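Local coordinates for proton-dependent oligopeptide transporter family protein (Xanthomonas campestris, PDB 6EI3), which probably couples the movement of protons across the membrane to the transport of small peptides, as a Major Facilitator Superfamily member, here captured in an auto-inhibited state, at residues Gly9-Ala12 with Cys13-Ser17; Leu178-Ile181 with Ala182-Phe186; Phe306-Lys309 with Ala310-Trp313; Ala397-Ile400 with Leu401-Leu405. All blocks are in the same frame, centred on the assembly; numbering follows the deposited sequence.

Contact 1: Gly9-Ala12 with Cys13-Ser17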
loop_
_atom_site.group_PDB
_atom_site.type_symbol
_atom_site.label_atom_id
_atom_site.label_comp_id
_atom_site.label_asym_id
_atom_site.label_seq_id
_atom_site.Cartn_x
_atom_site.Cartn_y
_atom_site.Cartn_z
ATOM N N GLY A 9 15.203 12.237 11.837
ATOM C CA GLY A 9 15.750 11.107 12.589
ATOM C C GLY A 9 14.718 10.011 12.811
ATOM O O GLY A 9 14.967 8.843 12.532
ATOM N N ASN A 10 13.534 10.397 13.293
ATOM C CA ASN A 10 12.430 9.476 13.532
ATOM C C ASN A 10 12.014 8.806 12.217
ATOM O O ASN A 10 11.854 7.584 12.197
ATOM C CB ASN A 10 11.254 10.226 14.168
ATOM C CG ASN A 10 9.993 9.403 14.216
ATOM O OD1 ASN A 10 9.801 8.532 15.078
ATOM N ND2 ASN A 10 9.165 9.580 13.217
ATOM N N GLU A 11 11.861 9.598 11.120
ATOM C CA GLU A 11 11.478 9.071 9.801
ATOM C C GLU A 11 12.498 8.049 9.264
ATOM O O GLU A 11 12.102 6.996 8.762
ATOM C CB GLU A 11 11.264 10.227 8.785
ATOM C CG GLU A 11 10.928 9.793 7.356
ATOM C CD GLU A 11 9.558 9.188 7.086
ATOM O OE1 GLU A 11 8.732 9.091 8.023
ATOM O OE2 GLU A 11 9.301 8.835 5.914
ATOM N N ALA A 12 13.799 8.365 9.362
ATOM C CA ALA A 12 14.871 7.488 8.865
ATOM C C ALA A 12 14.903 6.160 9.609
ATOM O O ALA A 12 14.911 5.118 8.970
ATOM C CB ALA A 12 16.220 8.189 8.973
ATOM N N CYS A 13 14.870 6.194 10.963
ATOM C CA CYS A 13 14.909 4.960 11.758
ATOM C C CYS A 13 13.672 4.110 11.584
ATOM O O CYS A 13 13.817 2.897 11.409
ATOM C CB CYS A 13 15.190 5.253 13.224
ATOM S SG CYS A 13 16.760 6.092 13.512
ATOM N N GLU A 14 12.462 4.734 11.585
ATOM C CA GLU A 14 11.209 3.988 11.416
ATOM C C GLU A 14 11.119 3.318 10.035
ATOM O O GLU A 14 10.675 2.186 9.950
ATOM C CB GLU A 14 9.970 4.879 11.703
ATOM C CG GLU A 14 8.624 4.154 11.591
ATOM C CD GLU A 14 8.061 3.954 10.193
ATOM O OE1 GLU A 14 8.393 4.766 9.308
ATOM O OE2 GLU A 14 7.317 2.972 9.968
ATOM N N ARG A 15 11.514 4.013 8.963
ATOM C CA ARG A 15 11.444 3.448 7.615
ATOM C C ARG A 15 12.434 2.300 7.437
ATOM O O ARG A 15 12.083 1.286 6.837
ATOM C CB ARG A 15 11.626 4.529 6.510
ATOM C CG ARG A 15 10.438 5.529 6.373
ATOM C CD ARG A 15 9.189 4.965 5.683
ATOM N NE ARG A 15 8.401 4.153 6.617
ATOM C CZ ARG A 15 7.522 3.218 6.281
ATOM N NH1 ARG A 15 7.261 2.970 5.000
ATOM N NH2 ARG A 15 6.891 2.522 7.223
ATOM N N PHE A 16 13.660 2.455 7.948
ATOM C CA PHE A 16 14.662 1.394 7.839
ATOM C C PHE A 16 14.138 0.158 8.592
ATOM O O PHE A 16 14.217 -0.961 8.081
ATOM C CB PHE A 16 16.030 1.849 8.394
ATOM C CG PHE A 16 17.155 0.850 8.169
ATOM C CD1 PHE A 16 17.264 -0.291 8.954
ATOM C CD2 PHE A 16 18.105 1.057 7.176
ATOM C CE1 PHE A 16 18.311 -1.210 8.756
ATOM C CE2 PHE A 16 19.150 0.141 6.981
ATOM C CZ PHE A 16 19.239 -0.987 7.768
ATOM N N SER A 17 13.590 0.383 9.794
ATOM C CA SER A 17 13.025 -0.649 10.650
ATOM C C SER A 17 11.868 -1.398 9.960
ATOM O O SER A 17 11.832 -2.630 9.974
ATOM C CB SER A 17 12.552 -0.024 11.958
ATOM O OG SER A 17 11.904 -0.968 12.788
HETATM O O HOH W 1 7.400 7.279 9.557
#
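Glu11 and Glu14 both send CG anti to their backbone nitrogens, with chi1 177° and -178°, and then bend opposite ways at chi2, which brings the OE1 atoms of the two carboxylates to one water on the same flank of helix 4-22. Water 1 sits between them, donating to Glu11 OE1 and to Glu14 OE1 at 2.7 Å each. Arg15, one turn on from Glu11, folds back beside its neighbour. Its guanidinium meets the Glu14 carboxylate side-on and in plane in a two-nitrogen salt bridge, NE reaching OE1 at 2.8 Å and NH2 reaching the syn lone pair of OE2, also at 2.8 Å. Glu11 OE2 instead rests against the aliphatic part of Arg15, 3.5 Å from CG. The spacing of Glu11, Glu14, Arg15 and Phe16 is that of the ExxERF motif on the first transmembrane helix of POT transporters, associated in this family with proton coupling. Outside the helix, Tyr86 hydrogen-bonds Glu14 OE2, while Phe144 and Ile148 pack on Glu11. Glu14 OE1 thus takes a hydrogen from both Arg15 NE and the water. With its rotation fixed by Arg15 and Tyr86, Glu14 probably gives the water a fixed second acceptor, linking Glu11 to the buried polar network.

Contact 2: Leu178-Ile181 with Ala182-Phe186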
loop_
_atom_site.group_PDB
_atom_site.type_symbol
_atom_site.label_atom_id
_atom_site.label_comp_id
_atom_site.label_asym_id
_atom_site.label_seq_id
_atom_site.Cartn_x
_atom_site.Cartn_y
_atom_site.Cartn_z
ATOM N N LEU A 178 16.029 0.007 16.259
ATOM C CA LEU A 178 15.874 1.203 15.439
ATOM C C LEU A 178 14.540 1.883 15.659
ATOM O O LEU A 178 14.486 3.108 15.619
ATOM C CB LEU A 178 16.103 0.895 13.952
ATOM C CG LEU A 178 17.577 0.773 13.565
ATOM C CD1 LEU A 178 17.701 0.146 12.220
ATOM C CD2 LEU A 178 18.260 2.143 13.553
ATOM N N MET A 179 13.479 1.102 15.915
ATOM C CA MET A 179 12.141 1.625 16.193
ATOM C C MET A 179 12.134 2.254 17.579
ATOM O O MET A 179 11.512 3.295 17.772
ATOM C CB MET A 179 11.077 0.509 16.078
ATOM C CG MET A 179 9.657 1.036 15.972
ATOM S SD MET A 179 9.438 2.293 14.660
ATOM C CE MET A 179 8.466 3.501 15.563
ATOM N N PHE A 180 12.833 1.634 18.549
ATOM C CA PHE A 180 12.953 2.216 19.881
ATOM C C PHE A 180 13.660 3.575 19.744
ATOM O O PHE A 180 13.212 4.562 20.323
ATOM C CB PHE A 180 13.723 1.292 20.855
ATOM C CG PHE A 180 14.136 2.031 22.109
ATOM C CD1 PHE A 180 13.241 2.207 23.159
ATOM C CD2 PHE A 180 15.395 2.617 22.211
ATOM C CE1 PHE A 180 13.615 2.922 24.306
ATOM C CE2 PHE A 180 15.749 3.364 23.341
ATOM C CZ PHE A 180 14.859 3.503 24.380
ATOM N N ILE A 181 14.745 3.619 18.945
ATOM C CA ILE A 181 15.514 4.847 18.701
ATOM C C ILE A 181 14.660 5.870 17.967
ATOM O O ILE A 181 14.755 7.048 18.295
ATOM C CB ILE A 181 16.845 4.564 17.945
ATOM C CG1 ILE A 181 17.845 3.776 18.849
ATOM C CG2 ILE A 181 17.467 5.888 17.420
ATOM C CD1 ILE A 181 19.052 3.156 18.088
ATOM N N ALA A 182 13.844 5.429 16.965
ATOM C CA ALA A 182 12.949 6.322 16.218
ATOM C C ALA A 182 11.981 7.022 17.173
ATOM O O ALA A 182 11.787 8.236 17.066
ATOM C CB ALA A 182 12.148 5.529 15.180
ATOM N N THR A 183 11.384 6.245 18.111
ATOM C CA THR A 183 10.411 6.744 19.102
ATOM C C THR A 183 11.099 7.693 20.082
ATOM O O THR A 183 10.554 8.764 20.371
ATOM C CB THR A 183 9.706 5.560 19.812
ATOM O OG1 THR A 183 9.156 4.686 18.828
ATOM C CG2 THR A 183 8.595 6.016 20.764
ATOM N N ALA A 184 12.311 7.310 20.572
ATOM C CA ALA A 184 13.085 8.134 21.499
ATOM C C ALA A 184 13.454 9.475 20.865
ATOM O O ALA A 184 13.347 10.503 21.531
ATOM C CB ALA A 184 14.354 7.396 21.954
ATOM N N VAL A 185 13.918 9.461 19.596
ATOM C CA VAL A 185 14.311 10.671 18.870
ATOM C C VAL A 185 13.094 11.605 18.678
ATOM O O VAL A 185 13.198 12.802 18.949
ATOM C CB VAL A 185 15.080 10.354 17.554
ATOM C CG1 VAL A 185 15.148 11.575 16.640
ATOM C CG2 VAL A 185 16.499 9.845 17.860
ATOM N N PHE A 186 11.928 11.038 18.293
ATOM C CA PHE A 186 10.706 11.829 18.134
ATOM C C PHE A 186 10.385 12.539 19.467
ATOM O O PHE A 186 10.237 13.752 19.486
ATOM C CB PHE A 186 9.521 10.960 17.631
ATOM C CG PHE A 186 8.273 11.761 17.290
ATOM C CD1 PHE A 186 8.175 12.454 16.081
ATOM C CD2 PHE A 186 7.194 11.806 18.167
ATOM C CE1 PHE A 186 7.027 13.207 15.774
ATOM C CE2 PHE A 186 6.034 12.517 17.839
ATOM C CZ PHE A 186 5.961 13.220 16.648
#
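Helix 168-188 is a transmembrane helix of the N-terminal half of this Major Facilitator fold, and within it Met179 and Thr183, one turn apart, face the protein interior while Leu178 and Ile181 touch bound lipid. The Met179 carbonyl oxygen is the polar centre of the stretch. It accepts the backbone hydrogen of Thr183 N at 3.0 Å, and Thr183 OG1 donates to it as well, at 2.9 Å. The two donors come in from opposite faces of the carbonyl plane. This second bond exists because Thr183 OG1 lies beside its own backbone nitrogen (chi1 -53°), directed back along the helix at the preceding turn. The Met179 chain bends at chi2 and again at chi3, swinging its terminal methyl around until CE is 3.5 Å from Thr183 OG1 and 4.2 Å from Ala182 CB.

On another flank, Ile181 CG2 meets Val185 CG2 at 4.1 Å, the methyl branches of two beta-branched side chains meeting where they pass at a slant. The lipid beside Leu178 and Ile181 is a monoacylglycerol, and Ala184 touches another. Inward, Ala182 packs on Cys13 of helix 4-22, whereas Met179 lies on Tyr86, and Thr183 on Ser83 and Cys87, of helix 62-95.

A buried hydroxyl is costly without a partner, and Thr183 finds one in the carbonyl of the preceding turn. The bond satisfies the hydroxyl within its own helix and fixes its rotation, while Met179 O is gripped from both faces of its plane.

Contact 3: Phe306-Lys309 with Ala310-Trp313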
loop_
_atom_site.group_PDB
_atom_site.type_symbol
_atom_site.label_atom_id
_atom_site.label_comp_id
_atom_site.label_asym_id
_atom_site.label_seq_id
_atom_site.Cartn_x
_atom_site.Cartn_y
_atom_site.Cartn_z
ATOM N N PHE A 306 2.564 -5.723 -7.071
ATOM C CA PHE A 306 3.693 -5.024 -6.476
ATOM C C PHE A 306 4.112 -5.588 -5.109
ATOM O O PHE A 306 5.299 -5.825 -4.903
ATOM C CB PHE A 306 3.396 -3.505 -6.411
ATOM C CG PHE A 306 4.537 -2.684 -5.864
ATOM C CD1 PHE A 306 5.697 -2.500 -6.603
ATOM C CD2 PHE A 306 4.447 -2.087 -4.608
ATOM C CE1 PHE A 306 6.763 -1.758 -6.081
ATOM C CE2 PHE A 306 5.511 -1.349 -4.090
ATOM C CZ PHE A 306 6.660 -1.185 -4.833
ATOM N N ASP A 307 3.155 -5.786 -4.177
ATOM C CA ASP A 307 3.458 -6.247 -2.808
ATOM C C ASP A 307 3.939 -7.716 -2.720
ATOM O O ASP A 307 4.564 -8.096 -1.731
ATOM C CB ASP A 307 2.282 -5.961 -1.855
ATOM C CG ASP A 307 2.284 -4.487 -1.417
ATOM O OD1 ASP A 307 3.388 -3.938 -1.173
ATOM O OD2 ASP A 307 1.188 -3.884 -1.336
ATOM N N GLN A 308 3.732 -8.502 -3.781
ATOM C CA GLN A 308 4.190 -9.894 -3.845
ATOM C C GLN A 308 5.711 -10.035 -4.084
ATOM O O GLN A 308 6.232 -11.141 -4.013
ATOM C CB GLN A 308 3.382 -10.678 -4.869
ATOM C CG GLN A 308 1.987 -11.036 -4.397
ATOM C CD GLN A 308 1.320 -11.908 -5.424
ATOM O OE1 GLN A 308 1.564 -13.124 -5.497
ATOM N NE2 GLN A 308 0.548 -11.291 -6.307
ATOM N N LYS A 309 6.442 -8.932 -4.282
ATOM C CA LYS A 309 7.906 -9.035 -4.395
ATOM C C LYS A 309 8.537 -9.473 -3.039
ATOM O O LYS A 309 9.634 -10.058 -3.008
ATOM C CB LYS A 309 8.538 -7.749 -4.954
ATOM C CG LYS A 309 8.374 -6.533 -4.088
ATOM C CD LYS A 309 8.623 -5.248 -4.879
ATOM C CE LYS A 309 8.735 -4.065 -3.952
ATOM N NZ LYS A 309 7.518 -3.888 -3.120
ATOM N N ALA A 310 7.798 -9.237 -1.936
ATOM C CA ALA A 310 8.254 -9.593 -0.599
ATOM C C ALA A 310 7.733 -10.983 -0.187
ATOM O O ALA A 310 8.036 -11.450 0.897
ATOM C CB ALA A 310 7.817 -8.516 0.412
ATOM N N SER A 311 6.954 -11.642 -1.052
ATOM C CA SER A 311 6.400 -12.931 -0.693
ATOM C C SER A 311 6.642 -13.957 -1.805
ATOM O O SER A 311 7.647 -14.663 -1.762
ATOM C CB SER A 311 4.927 -12.787 -0.311
ATOM O OG SER A 311 4.122 -12.375 -1.404
ATOM N N THR A 312 5.781 -13.977 -2.829
ATOM C CA THR A 312 5.894 -14.854 -3.984
ATOM C C THR A 312 7.305 -14.796 -4.640
ATOM O O THR A 312 7.862 -15.843 -4.959
ATOM C CB THR A 312 4.792 -14.494 -4.991
ATOM O OG1 THR A 312 3.501 -14.611 -4.363
ATOM C CG2 THR A 312 4.853 -15.350 -6.242
ATOM N N TRP A 313 7.864 -13.589 -4.857
ATOM C CA TRP A 313 9.185 -13.507 -5.507
ATOM C C TRP A 313 10.307 -14.009 -4.609
ATOM O O TRP A 313 11.268 -14.600 -5.103
ATOM C CB TRP A 313 9.492 -12.098 -5.986
ATOM C CG TRP A 313 8.624 -11.607 -7.118
ATOM C CD1 TRP A 313 7.413 -12.096 -7.515
ATOM C CD2 TRP A 313 8.891 -10.468 -7.945
ATOM N NE1 TRP A 313 6.936 -11.365 -8.583
ATOM C CE2 TRP A 313 7.815 -10.344 -8.852
ATOM C CE3 TRP A 313 9.970 -9.574 -8.049
ATOM C CZ2 TRP A 313 7.771 -9.343 -9.831
ATOM C CZ3 TRP A 313 9.939 -8.589 -9.027
ATOM C CH2 TRP A 313 8.859 -8.491 -9.919
#
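The indole of Trp313 lies over the backbone of Lys309, whose CA is 3.6 Å above one face, offset to the rim, with Lys309 N over the same face. Elsewhere round this ring Tyr403 meets it edge-to-face, and the Trp378 ring touches it at an oblique angle. Phe306 has Lys309 NZ on one face, 3.3 Å above the plane and again near the rim. NZ is there because the long chain of Lys309 leaves the backbone between N and C (chi1 64°), runs extended back along its own segment, and bends only at chi4; it also gives a weak hydrogen bond to Phe306 O.

Gln308 carries most of the polar contact. Its side chain runs alongside that of Thr312, and Thr312 OG1 donates to Gln308 OE1 at 2.7 Å, in the amide plane and on a lone pair. At the other end of that amide, Gln308 NE2 is hydrogen-bonded to Ser304 O. The backbone oxygen of Gln308 accepts twice: from Trp313 N at 3.1 Å, nearly straight at 174°, and from Ser311 N at 3.1 Å, which stands well above the carbonyl plane.

From within the break, Gln308 reaches back to helix 281-306 through NE2 and forward to helix 312-317 through its oxygens. Ser311 holds the N-cap position, but its hydroxyl hydrogen-bonds His52 of helix 40-60 rather than capping. With NE2 and OE1 both engaged, the Gln308 amide is fixed in rotation; OE1 and the Gln308 backbone O hold Thr312 and Trp313 at the start of the short helix, where Gln308 and Thr312 are both buried.

Contact 4: Ala397-Ile400 with Leu401-Leu405. With 78M ((2S)-2,3-dihydroxypropyl(7Z)-pentadec-7-enoate), chain E; 78M ((2S)-2,3-dihydroxypropyl(7Z)-pentadec-7-enoate), chain F.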
loop_
_atom_site.group_PDB
_atom_site.type_symbol
_atom_site.label_atom_id
_atom_site.label_comp_id
_atom_site.label_asym_id
_atom_site.label_seq_id
_atom_site.Cartn_x
_atom_site.Cartn_y
_atom_site.Cartn_z
ATOM N N ALA A 397 19.998 -13.822 -10.468
ATOM C CA ALA A 397 20.172 -12.583 -11.247
ATOM C C ALA A 397 19.089 -12.446 -12.320
ATOM O O ALA A 397 18.812 -11.335 -12.757
ATOM C CB ALA A 397 21.564 -12.539 -11.884
ATOM N N TRP A 398 18.438 -13.558 -12.718
ATOM C CA TRP A 398 17.307 -13.505 -13.665
ATOM C C TRP A 398 16.155 -12.663 -13.107
ATOM O O TRP A 398 15.396 -12.095 -13.894
ATOM C CB TRP A 398 16.788 -14.909 -13.996
ATOM C CG TRP A 398 17.456 -15.536 -15.178
ATOM C CD1 TRP A 398 18.347 -16.565 -15.164
ATOM C CD2 TRP A 398 17.315 -15.143 -16.548
ATOM N NE1 TRP A 398 18.723 -16.881 -16.448
ATOM C CE2 TRP A 398 18.117 -16.014 -17.319
ATOM C CE3 TRP A 398 16.609 -14.114 -17.203
ATOM C CZ2 TRP A 398 18.222 -15.904 -18.714
ATOM C CZ3 TRP A 398 16.689 -14.027 -18.587
ATOM C CH2 TRP A 398 17.488 -14.915 -19.326
ATOM N N GLN A 399 16.029 -12.550 -11.758
ATOM C CA GLN A 399 14.958 -11.707 -11.156
ATOM C C GLN A 399 15.150 -10.188 -11.403
ATOM O O GLN A 399 14.202 -9.435 -11.182
ATOM C CB GLN A 399 14.765 -11.965 -9.656
ATOM C CG GLN A 399 14.274 -13.359 -9.293
ATOM C CD GLN A 399 13.781 -13.422 -7.868
ATOM O OE1 GLN A 399 14.362 -12.823 -6.941
ATOM N NE2 GLN A 399 12.736 -14.218 -7.649
ATOM N N ILE A 400 16.353 -9.745 -11.874
ATOM C CA ILE A 400 16.628 -8.334 -12.246
ATOM C C ILE A 400 15.606 -7.913 -13.338
ATOM O O ILE A 400 15.087 -6.801 -13.271
ATOM C CB ILE A 400 18.098 -8.127 -12.770
ATOM C CG1 ILE A 400 19.151 -8.304 -11.642
ATOM C CG2 ILE A 400 18.271 -6.738 -13.459
ATOM C CD1 ILE A 400 20.654 -8.452 -12.140
ATOM N N LEU A 401 15.348 -8.797 -14.341
ATOM C CA LEU A 401 14.387 -8.538 -15.432
ATOM C C LEU A 401 12.987 -8.187 -14.878
ATOM O O LEU A 401 12.578 -7.047 -15.077
ATOM C CB LEU A 401 14.347 -9.671 -16.469
ATOM C CG LEU A 401 13.314 -9.560 -17.606
ATOM C CD1 LEU A 401 13.590 -8.349 -18.516
ATOM C CD2 LEU A 401 13.306 -10.834 -18.437
ATOM N N PRO A 402 12.281 -9.046 -14.100
ATOM C CA PRO A 402 10.987 -8.596 -13.546
ATOM C C PRO A 402 11.108 -7.451 -12.535
ATOM O O PRO A 402 10.176 -6.674 -12.455
ATOM C CB PRO A 402 10.386 -9.869 -12.936
ATOM C CG PRO A 402 11.552 -10.787 -12.689
ATOM C CD PRO A 402 12.532 -10.476 -13.788
ATOM N N TYR A 403 12.241 -7.294 -11.810
ATOM C CA TYR A 403 12.375 -6.135 -10.916
ATOM C C TYR A 403 12.366 -4.835 -11.737
ATOM O O TYR A 403 11.691 -3.882 -11.356
ATOM C CB TYR A 403 13.652 -6.199 -10.043
ATOM C CG TYR A 403 13.351 -6.694 -8.645
ATOM C CD1 TYR A 403 12.776 -5.851 -7.697
ATOM C CD2 TYR A 403 13.507 -8.036 -8.313
ATOM C CE1 TYR A 403 12.387 -6.325 -6.449
ATOM C CE2 TYR A 403 13.168 -8.512 -7.048
ATOM C CZ TYR A 403 12.608 -7.653 -6.121
ATOM O OH TYR A 403 12.248 -8.125 -4.893
ATOM N N ALA A 404 13.099 -4.812 -12.864
ATOM C CA ALA A 404 13.188 -3.641 -13.746
ATOM C C ALA A 404 11.823 -3.301 -14.318
ATOM O O ALA A 404 11.394 -2.145 -14.257
ATOM C CB ALA A 404 14.192 -3.891 -14.877
ATOM N N LEU A 405 11.124 -4.322 -14.839
ATOM C CA LEU A 405 9.805 -4.149 -15.436
ATOM C C LEU A 405 8.797 -3.653 -14.413
ATOM O O LEU A 405 8.118 -2.654 -14.671
ATOM C CB LEU A 405 9.326 -5.454 -16.107
ATOM C CG LEU A 405 10.118 -5.897 -17.353
ATOM C CD1 LEU A 405 9.926 -7.367 -17.619
ATOM C CD2 LEU A 405 9.750 -5.048 -18.603
HETATM O O21 78M E . 24.270 -16.899 -15.241
HETATM C C20 78M E . 23.010 -16.651 -15.853
HETATM C C18 78M E . 22.788 -15.175 -16.085
HETATM O O19 78M E . 22.969 -14.460 -14.861
HETATM C C17 78M E . 21.409 -14.881 -16.623
HETATM O O2 78M E . 21.330 -13.493 -17.031
HETATM C C1 78M E . 20.729 -12.621 -16.212
HETATM O O1 78M E . 20.544 -12.821 -15.044
HETATM C C2 78M E . 20.302 -11.380 -16.942
HETATM C C3 78M E . 18.919 -10.890 -16.521
HETATM C C4 78M E . 18.310 -9.846 -17.446
HETATM C C5 78M E . 18.708 -8.402 -17.158
HETATM C C6 78M E . 17.783 -7.371 -17.805
HETATM C C7 78M E . 18.291 -5.969 -17.706
HETATM C C8 78M E . 17.644 -4.933 -17.206
HETATM C C9 78M E . 18.152 -3.520 -17.120
HETATM C C10 78M E . 18.884 -3.179 -15.810
HETATM C C11 78M E . 20.349 -3.619 -15.737
HETATM C C12 78M E . 21.358 -2.641 -16.331
HETATM C C13 78M E . 22.808 -2.983 -16.008
HETATM C C15 78M E . 25.239 -2.261 -16.028
HETATM C C14 78M E . 23.822 -1.945 -16.466
HETATM O O21 78M F . 17.300 -21.189 -19.569
HETATM C C20 78M F . 15.978 -20.667 -19.545
HETATM C C18 78M F . 15.826 -19.558 -20.560
HETATM O O19 78M F . 16.690 -18.464 -20.242
HETATM C C17 78M F . 14.393 -19.103 -20.739
HETATM O O2 78M F . 14.000 -18.235 -19.646
HETATM C C1 78M F . 13.952 -16.917 -19.882
HETATM O O1 78M F . 14.487 -16.382 -20.820
HETATM C C2 78M F . 13.136 -16.203 -18.842
HETATM C C3 78M F . 13.110 -14.686 -19.013
HETATM C C4 78M F . 11.714 -14.120 -19.207
HETATM C C5 78M F . 11.321 -13.831 -20.648
HETATM C C6 78M F . 9.854 -13.426 -20.807
HETATM C C7 78M F . 9.665 -12.045 -21.347
HETATM C C8 78M F . 9.583 -10.928 -20.644
HETATM C C9 78M F . 9.393 -9.541 -21.182
HETATM C C10 78M F . 10.584 -9.023 -21.998
HETATM C C11 78M F . 10.240 -7.896 -22.963
HETATM C C12 78M F . 10.254 -6.501 -22.356
HETATM C C13 78M F . 9.617 -5.443 -23.239
HETATM C C15 78M F . 9.059 -3.009 -23.586
HETATM C C14 78M F . 9.724 -4.032 -22.693
#
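Trp398 and Leu401, at the entry to helix 400-424, belong to a lipid site on the surface of the C-terminal half: both meet the chain F monoacylglycerol, and Trp398 also meets that of chain E. The Trp398 indole is sandwiched: C17 of the chain E lipid lies 3.3 Å above one face, offset to the rim, and C1 of the chain F lipid covers the opposite face. Lipid oxygens come close as well, with O19 of chain F 3.4 Å from Trp398 CZ2 and O1 of chain E 3.2 Å from Trp398 N. Further along, Leu401 sends CG anti to its backbone nitrogen (chi1 176°), and CD2 comes to 3.7 Å from C4 of the chain F acyl chain.

Behind this lipid-facing surface, a 3-10 turn at 397-399 runs into the alpha helix, with proline in the first turn. Pro402 has no N-H to offer, so Trp398 O meets its CD at 3.3 Å and takes a weak hydrogen bond from Leu401 N. Regular bonding then takes over: Tyr403 N donates to Gln399 O at 3.0 Å and Ala404 N to Ile400 O at 2.8 Å. Gln399 O also lies in the plane of the Tyr403 ring, at its edge. On its inner side Pro402 packs against Val381 and Ile384 of helix 363-389.

In the fold
All four contacts are local, joining consecutive residues, so none closes a long loop; they follow one another in series, without nesting or crossing. Contact 1 lies on helix 4-22, and contact 2, much later, on helix 168-188. Their centres are 8 Å apart, and Cys13 and Phe16 pack on Leu178, tying these two helices together in the N-terminal half. Contact 3 bridges the break after helix 281-306, and contact 4 opens helix 400-424. These meet as well: a probable hydrogen bond runs from Gln399 NE2 to Trp313 O, while Lys309 packs on Tyr403. Between the pairs there is no touch; contacts 1 and 3 remain about 10 Å apart at their nearest atoms.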